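PDB 6YP6: NanS-p from Escherichia phage vB_EcoP_24B, which is a conserved phage carbohydrate esterase, this portion of which probably serves in carbohydrate binding. Local coordinates for residues G143-F148 and H153-R158; Q166-P169 and Q174-T177. All blocks are in the same frame, centred on the assembly; numbering follows the deposited sequence.

Interaction 1: residues G143-F148 and H153-R158; sequences GTFGAF and HTLAFR
F145 reaches from strand 140-147 to strand 152-159 and carries the contact with its side chain, mostly the ring. Its CD2 lies 3.8 Å from H153 CB, and the phenyl and imidazole rings meet obliquely, with centroids 5.2 Å apart and planes at 59°. F145 CB sits over one face of the imidazole. At the phenyl edge, CE2 comes within 3.5 Å of T154 O, which lies in the ring plane, where the weakly positive ring hydrogens suit a carbonyl oxygen. The neighbouring CZ packs against L155 CB at 4.1 Å. A large flat residue fits here because its ring can span three successive residues of a strand with which it shares no hydrogen bond.

Chi1 of H153, -63°, sets CG anti to the carbonyl carbon and lays the imidazole face against F145 CB, while two aspartates hold its nitrogens: D172 at ND1 and D149 at NE2. This buried polar ring is thus fixed at both ends. On the other strand, T144 OG1 accepts from G146 N at 3.0 Å, an ST turn beside the corner that the chain turns at G146, whose positive phi suits glycine.

F77 of strand 71-79 meets the F145 ring edge-to-face, and V128 of strand 125-130 and I171 of strand 166-171 also pack on it, placing F145 between the two antiparallel sheets.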
loop_
_atom_site.group_PDB
_atom_site.type_symbol
_atom_site.label_atom_id
_atom_site.label_comp_id
_atom_site.label_asym_id
_atom_site.label_seq_id
_atom_site.Cartn_x
_atom_site.Cartn_y
_atom_site.Cartn_z
ATOM N N GLY A 143 -4.038 2.060 -12.578
ATOM C CA GLY A 143 -4.981 1.057 -13.022
ATOM C C GLY A 143 -6.243 1.152 -12.193
ATOM O O GLY A 143 -6.393 2.028 -11.347
ATOM N N THR A 144 -7.151 0.225 -12.467
ATOM C CA THR A 144 -8.424 0.184 -11.774
ATOM C C THR A 144 -8.795 -1.258 -11.494
ATOM O O THR A 144 -8.470 -2.158 -12.268
ATOM C CB THR A 144 -9.523 0.880 -12.596
ATOM O OG1 THR A 144 -10.741 0.868 -11.860
ATOM C CG2 THR A 144 -9.786 0.198 -13.936
ATOM N N PHE A 145 -9.518 -1.463 -10.397
ATOM C CA PHE A 145 -10.161 -2.734 -10.102
ATOM C C PHE A 145 -11.507 -2.857 -10.791
ATOM O O PHE A 145 -12.167 -3.886 -10.643
ATOM C CB PHE A 145 -10.365 -2.894 -8.591
ATOM C CG PHE A 145 -9.090 -2.819 -7.789
ATOM C CD1 PHE A 145 -8.653 -1.609 -7.291
ATOM C CD2 PHE A 145 -8.335 -3.951 -7.513
ATOM C CE1 PHE A 145 -7.498 -1.507 -6.553
ATOM C CE2 PHE A 145 -7.156 -3.845 -6.765
ATOM C CZ PHE A 145 -6.747 -2.619 -6.300
ATOM N N GLY A 146 -11.919 -1.841 -11.537
ATOM C CA GLY A 146 -13.219 -1.833 -12.160
ATOM C C GLY A 146 -14.267 -1.187 -11.272
ATOM O O GLY A 146 -13.961 -0.475 -10.305
ATOM N N ALA A 147 -15.529 -1.435 -11.621
ATOM C CA ALA A 147 -16.634 -0.850 -10.881
ATOM C C ALA A 147 -16.476 -1.165 -9.400
ATOM O O ALA A 147 -16.186 -2.297 -9.015
ATOM C CB ALA A 147 -17.950 -1.411 -11.404
ATOM N N PHE A 148 -16.691 -0.155 -8.568
ATOM C CA PHE A 148 -16.529 -0.330 -7.136
ATOM C C PHE A 148 -17.451 -1.419 -6.604
ATOM O O PHE A 148 -18.615 -1.522 -6.997
ATOM C CB PHE A 148 -16.848 0.977 -6.420
ATOM C CG PHE A 148 -16.802 0.871 -4.930
ATOM C CD1 PHE A 148 -15.592 0.827 -4.268
ATOM C CD2 PHE A 148 -17.967 0.786 -4.193
ATOM C CE1 PHE A 148 -15.545 0.727 -2.896
ATOM C CE2 PHE A 148 -17.924 0.692 -2.820
ATOM C CZ PHE A 148 -16.709 0.663 -2.161
ATOM N N HIS A 153 -10.081 -8.025 -3.159
ATOM C CA HIS A 153 -9.184 -7.685 -4.252
ATOM C C HIS A 153 -7.748 -7.906 -3.812
ATOM O O HIS A 153 -7.442 -7.903 -2.614
ATOM C CB HIS A 153 -9.375 -6.230 -4.693
ATOM C CG HIS A 153 -10.737 -5.983 -5.235
ATOM N ND1 HIS A 153 -11.096 -6.326 -6.516
ATOM C CD2 HIS A 153 -11.859 -5.523 -4.640
ATOM C CE1 HIS A 153 -12.380 -6.065 -6.692
ATOM N NE2 HIS A 153 -12.860 -5.557 -5.573
ATOM N N THR A 154 -6.870 -8.061 -4.794
ATOM C CA THR A 154 -5.445 -8.113 -4.543
ATOM C C THR A 154 -4.741 -7.026 -5.336
ATOM O O THR A 154 -5.144 -6.671 -6.452
ATOM C CB THR A 154 -4.844 -9.488 -4.883
ATOM O OG1 THR A 154 -5.014 -9.766 -6.277
ATOM C CG2 THR A 154 -5.502 -10.574 -4.062
ATOM N N LEU A 155 -3.671 -6.503 -4.744
ATOM C CA LEU A 155 -2.861 -5.485 -5.384
ATOM C C LEU A 155 -1.408 -5.818 -5.107
ATOM O O LEU A 155 -1.053 -6.089 -3.959
ATOM C CB LEU A 155 -3.205 -4.103 -4.814
ATOM C CG LEU A 155 -2.391 -2.928 -5.350
ATOM C CD1 LEU A 155 -2.572 -2.767 -6.842
ATOM C CD2 LEU A 155 -2.793 -1.637 -4.627
ATOM N N ALA A 156 -0.567 -5.794 -6.122
ATOM C CA ALA A 156 0.859 -5.979 -5.930
ATOM C C ALA A 156 1.599 -5.008 -6.830
ATOM O O ALA A 156 1.070 -4.540 -7.847
ATOM C CB ALA A 156 1.299 -7.416 -6.196
ATOM N N PHE A 157 2.840 -4.726 -6.438
ATOM C CA PHE A 157 3.772 -3.906 -7.205
ATOM C C PHE A 157 5.027 -4.746 -7.351
ATOM O O PHE A 157 5.703 -5.024 -6.360
ATOM C CB PHE A 157 4.037 -2.593 -6.482
ATOM C CG PHE A 157 2.793 -1.786 -6.313
ATOM C CD1 PHE A 157 2.354 -0.963 -7.335
ATOM C CD2 PHE A 157 2.019 -1.906 -5.180
ATOM C CE1 PHE A 157 1.181 -0.241 -7.213
ATOM C CE2 PHE A 157 0.852 -1.175 -5.047
ATOM C CZ PHE A 157 0.431 -0.346 -6.074
ATOM N N ARG A 158 5.300 -5.191 -8.572
ATOM C CA ARG A 158 6.380 -6.123 -8.859
ATOM C C ARG A 158 7.612 -5.373 -9.348
ATOM O O ARG A 158 7.544 -4.612 -10.322
ATOM C CB ARG A 158 5.951 -7.168 -9.896
ATOM C CG ARG A 158 6.967 -8.286 -10.076
ATOM C CD ARG A 158 6.472 -9.416 -10.993
ATOM N NE ARG A 158 6.278 -8.928 -12.354
ATOM C CZ ARG A 158 5.117 -8.856 -13.001
ATOM N NH1 ARG A 158 3.983 -9.298 -12.456
ATOM N NH2 ARG A 158 5.097 -8.330 -14.214
#

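Interaction 2: residues Q166-P169 and Q174-T177; sequences QVTP and QDGT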
loop_
_atom_site.group_PDB
_atom_site.type_symbol
_atom_site.label_atom_id
_atom_site.label_comp_id
_atom_site.label_asym_id
_atom_site.label_seq_id
_atom_site.Cartn_x
_atom_site.Cartn_y
_atom_site.Cartn_z
ATOM N N GLN A 166 11.485 0.346 -12.859
ATOM C CA GLN A 166 10.266 0.077 -13.611
ATOM C C GLN A 166 9.476 -1.023 -12.917
ATOM O O GLN A 166 9.898 -2.186 -12.890
ATOM C CB GLN A 166 10.629 -0.325 -15.034
ATOM C CG GLN A 166 9.432 -0.695 -15.869
ATOM C CD GLN A 166 9.840 -0.916 -17.285
ATOM O OE1 GLN A 166 10.449 -1.950 -17.611
ATOM N NE2 GLN A 166 9.571 0.051 -18.140
ATOM N N VAL A 167 8.303 -0.654 -12.403
ATOM C CA VAL A 167 7.450 -1.489 -11.563
ATOM C C VAL A 167 6.212 -1.873 -12.356
ATOM O O VAL A 167 5.687 -1.082 -13.143
ATOM C CB VAL A 167 7.054 -0.693 -10.297
ATOM C CG1 VAL A 167 6.070 -1.445 -9.430
ATOM C CG2 VAL A 167 8.290 -0.361 -9.489
ATOM N N THR A 168 5.743 -3.100 -12.156
ATOM C CA THR A 168 4.503 -3.526 -12.786
ATOM C C THR A 168 3.433 -3.687 -11.725
ATOM O O THR A 168 3.604 -4.498 -10.799
ATOM C CB THR A 168 4.682 -4.830 -13.568
ATOM O OG1 THR A 168 5.700 -4.651 -14.553
ATOM C CG2 THR A 168 3.380 -5.222 -14.284
ATOM N N PRO A 169 2.329 -2.949 -11.809
ATOM C CA PRO A 169 1.219 -3.184 -10.885
ATOM C C PRO A 169 0.485 -4.446 -11.299
ATOM O O PRO A 169 0.362 -4.742 -12.487
ATOM C CB PRO A 169 0.352 -1.939 -11.069
ATOM C CG PRO A 169 0.573 -1.544 -12.531
ATOM C CD PRO A 169 1.968 -1.991 -12.877
ATOM N N GLN A 174 -3.730 -9.782 -12.431
ATOM C CA GLN A 174 -3.379 -9.470 -13.806
ATOM C C GLN A 174 -2.537 -8.213 -13.858
ATOM O O GLN A 174 -2.899 -7.190 -13.279
ATOM C CB GLN A 174 -4.645 -9.289 -14.633
ATOM C CG GLN A 174 -4.420 -9.205 -16.098
ATOM C CD GLN A 174 -5.717 -9.399 -16.851
ATOM O OE1 GLN A 174 -6.364 -10.442 -16.737
ATOM N NE2 GLN A 174 -6.122 -8.386 -17.598
ATOM N N ASP A 175 -1.425 -8.290 -14.575
ATOM C CA ASP A 175 -0.582 -7.119 -14.730
ATOM C C ASP A 175 -1.358 -5.970 -15.364
ATOM O O ASP A 175 -2.113 -6.152 -16.332
ATOM C CB ASP A 175 0.616 -7.394 -15.638
ATOM C CG ASP A 175 1.689 -8.252 -15.004
ATOM O OD1 ASP A 175 1.577 -8.616 -13.803
ATOM O OD2 ASP A 175 2.671 -8.552 -15.741
ATOM N N GLY A 176 -1.125 -4.770 -14.841
ATOM C CA GLY A 176 -1.433 -3.539 -15.520
ATOM C C GLY A 176 -0.222 -2.988 -16.243
ATOM O O GLY A 176 0.778 -3.689 -16.471
ATOM N N THR A 177 -0.289 -1.720 -16.593
ATOM C CA THR A 177 0.763 -1.115 -17.407
ATOM C C THR A 177 1.991 -0.832 -16.553
ATOM O O THR A 177 1.874 -0.207 -15.492
ATOM C CB THR A 177 0.241 0.180 -18.024
ATOM O OG1 THR A 177 -0.960 -0.104 -18.747
ATOM C CG2 THR A 177 1.256 0.812 -18.953
#
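G176 N donates to P169 O at 2.8 Å, a nearly straight bond (167° at the hydrogen), and the same oxygen receives a CA-H...O contact from D175 CA at 3.4 Å. One carbonyl thus gathers two donors from consecutive residues. The proline ring packs on the backbone across from it: P169 CD lies 3.2 Å from T177 O, a close van der Waals approach. G176 passes beside this ring, where its lack of a side chain matters, since a CB would come tightly against P169 CG.

T168 brings a methyl, not its hydroxyl, to D175. With CG2 anti to the backbone N (chi1 of OG1 -58°), that methyl sits squarely over the face of the carboxylate, 3.5 Å from D175 CG. An aspartate suits this exposed position because its charged end finds a partner on strand 152-159, across the intervening strand 166-171, in the salt bridge from D175 OD1 to R158.

The segments belong to the antiparallel hairpin of strands 166-171 and 174-180, which continues with a backbone bond between V167 and F179. On its other flank strand 166-171 pairs with strand 152-159, through a probable backbone bond between T168 and R158.

Overall arrangement
Strands 152-159 and 166-171 are neighbours in one antiparallel sheet and join the two contacts. R158, at the end of interaction 1's second segment, bridges to interaction 2 through both its backbone and its side chain, reaching one segment with each. F157 and V167 add apolar packing between them. Interaction 1 is the more buried, a meeting of strands from different sheets that relies on aromatic and aliphatic surfaces without a hydrogen bond across it. Interaction 2 lies at the surface within a single hairpin, where a backbone bond, proline packing and one exposed carboxylate take over.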